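PDB 4NTQ: ECL CdiI from Enterobacter cloacae subsp. cloacae, which acts as the immunity protein of a contact-dependent growth inhibition system, forming a complex with the CdiA-CT toxin, a ribosomal RNase. Local coordinates for residues W39-K42 with D43-N46. Sequence-based numbering, arbitrary orientation.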
loop_
_atom_site.group_PDB
_atom_site.type_symbol
_atom_site.label_atom_id
_atom_site.label_comp_id
_atom_site.label_asym_id
_atom_site.label_seq_id
_atom_site.Cartn_x
_atom_site.Cartn_y
_atom_site.Cartn_z
ATOM N N TRP B 39 -1.036 0.870 -15.225
ATOM C CA TRP B 39 -2.411 0.384 -15.127
ATOM C C TRP B 39 -3.417 1.527 -15.102
ATOM O O TRP B 39 -3.209 2.507 -14.391
ATOM C CB TRP B 39 -2.585 -0.358 -13.809
ATOM C CG TRP B 39 -2.266 -1.826 -13.858
ATOM C CD1 TRP B 39 -1.863 -2.549 -14.944
ATOM C CD2 TRP B 39 -2.341 -2.749 -12.766
ATOM N NE1 TRP B 39 -1.676 -3.866 -14.591
ATOM C CE2 TRP B 39 -1.964 -4.012 -13.259
ATOM C CE3 TRP B 39 -2.679 -2.625 -11.418
ATOM C CZ2 TRP B 39 -1.917 -5.145 -12.448
ATOM C CZ3 TRP B 39 -2.636 -3.757 -10.613
ATOM C CH2 TRP B 39 -2.259 -4.996 -11.132
ATOM N N ASP B 40 -4.521 1.401 -15.838
ATOM C CA ASP B 40 -5.687 2.248 -15.566
ATOM C C ASP B 40 -6.505 1.615 -14.445
ATOM O O ASP B 40 -6.115 0.576 -13.906
ATOM C CB ASP B 40 -6.548 2.496 -16.823
ATOM C CG ASP B 40 -7.064 1.206 -17.469
ATOM O OD1 ASP B 40 -7.251 1.200 -18.703
ATOM O OD2 ASP B 40 -7.301 0.209 -16.764
ATOM N N ILE B 41 -7.635 2.226 -14.096
ATOM C CA ILE B 41 -8.435 1.766 -12.952
ATOM C C ILE B 41 -9.149 0.443 -13.249
ATOM O O ILE B 41 -9.347 -0.390 -12.362
ATOM C CB ILE B 41 -9.427 2.861 -12.474
ATOM C CG1 ILE B 41 -8.637 4.023 -11.889
ATOM C CG2 ILE B 41 -10.363 2.347 -11.360
ATOM C CD1 ILE B 41 -8.049 3.719 -10.509
ATOM N N LYS B 42 -9.506 0.246 -14.510
ATOM C CA LYS B 42 -10.052 -1.027 -14.955
ATOM C C LYS B 42 -9.049 -2.162 -14.676
ATOM O O LYS B 42 -9.429 -3.235 -14.201
ATOM C CB LYS B 42 -10.421 -0.949 -16.438
ATOM C CG LYS B 42 -11.733 -1.603 -16.796
ATOM C CD LYS B 42 -12.318 -1.008 -18.072
ATOM C CE LYS B 42 -12.761 0.445 -17.874
ATOM N NZ LYS B 42 -13.348 1.049 -19.114
ATOM N N ASP B 43 -7.771 -1.910 -14.945
ATOM C CA ASP B 43 -6.717 -2.874 -14.631
ATOM C C ASP B 43 -6.600 -3.168 -13.123
ATOM O O ASP B 43 -6.465 -4.335 -12.731
ATOM C CB ASP B 43 -5.367 -2.384 -15.132
ATOM C CG ASP B 43 -5.251 -2.407 -16.631
ATOM O OD1 ASP B 43 -5.884 -3.257 -17.291
ATOM O OD2 ASP B 43 -4.496 -1.570 -17.147
ATOM N N TYR B 44 -6.639 -2.117 -12.295
ATOM C CA TYR B 44 -6.522 -2.278 -10.855
ATOM C C TYR B 44 -7.668 -3.146 -10.402
ATOM O O TYR B 44 -7.483 -4.100 -9.638
ATOM C CB TYR B 44 -6.597 -0.935 -10.132
ATOM C CG TYR B 44 -5.278 -0.196 -10.006
ATOM C CD1 TYR B 44 -4.370 -0.516 -8.989
ATOM C CD2 TYR B 44 -4.947 0.840 -10.884
ATOM C CE1 TYR B 44 -3.148 0.167 -8.866
ATOM C CE2 TYR B 44 -3.741 1.528 -10.768
ATOM C CZ TYR B 44 -2.840 1.189 -9.763
ATOM O OH TYR B 44 -1.639 1.873 -9.655
ATOM N N LYS B 45 -8.852 -2.829 -10.915
ATOM C CA LYS B 45 -10.085 -3.496 -10.496
ATOM C C LYS B 45 -10.101 -4.954 -10.945
ATOM O O LYS B 45 -10.557 -5.834 -10.219
ATOM C CB LYS B 45 -11.319 -2.754 -11.034
ATOM C CG LYS B 45 -11.669 -1.488 -10.256
ATOM C CD LYS B 45 -12.881 -0.765 -10.852
ATOM C CE LYS B 45 -13.496 0.156 -9.808
ATOM N NZ LYS B 45 -14.659 0.919 -10.325
ATOM N N ASN B 46 -9.598 -5.210 -12.142
ATOM C CA ASN B 46 -9.510 -6.585 -12.611
ATOM C C ASN B 46 -8.591 -7.423 -11.708
ATOM O O ASN B 46 -8.918 -8.544 -11.333
ATOM C CB ASN B 46 -9.034 -6.622 -14.060
ATOM C CG ASN B 46 -8.555 -7.982 -14.463
ATOM O OD1 ASN B 46 -9.355 -8.856 -14.786
ATOM N ND2 ASN B 46 -7.238 -8.184 -14.433
#
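Asp-40 and Tyr-44 open helix 41-58 with the first i to i+4 backbone bond, Tyr-44 N to Asp-40 O at 3.2 Å, and Lys-45 N to Ile-41 O and Asn-46 N to Lys-42 O, each at 2.9 Å, continue it. At the N-cap, chi1 of 58° places Asp-40 CG between the backbone N and the carbonyl carbon, from where OD2 accepts from Asp-43 N, 2.8 Å away. Reciprocally, Asp-40 N donates to Asp-43 OD2 at 3.2 Å, meeting that oxygen on the anti side and well out of the carboxylate plane. The two OD2 atoms come within 3.3 Å of each other, a like-charge approach that the N-H donors and the helix N-terminus probably offset. Trp-39 packs on Asp-43 and Tyr-44, four and five residues further on: Asp-43 CB lies over its five-membered ring, 3.6 Å from the centroid, a CH-pi contact, while the indole edge at CE3 points onto the Tyr-44 ring face. With the Trp-39 six-membered ring and Tyr-44 ring centroids 5.2 Å apart and their planes at 81°, the pair is T-shaped. Tyr-44 is buried, its OH hydrogen-bonded to Pro-35 O and its side chain against Leu-34, which ties the first helical turn to strand 28-35. The reciprocal Asp-40/Asp-43 bonds define a capping box at a helix N-terminus.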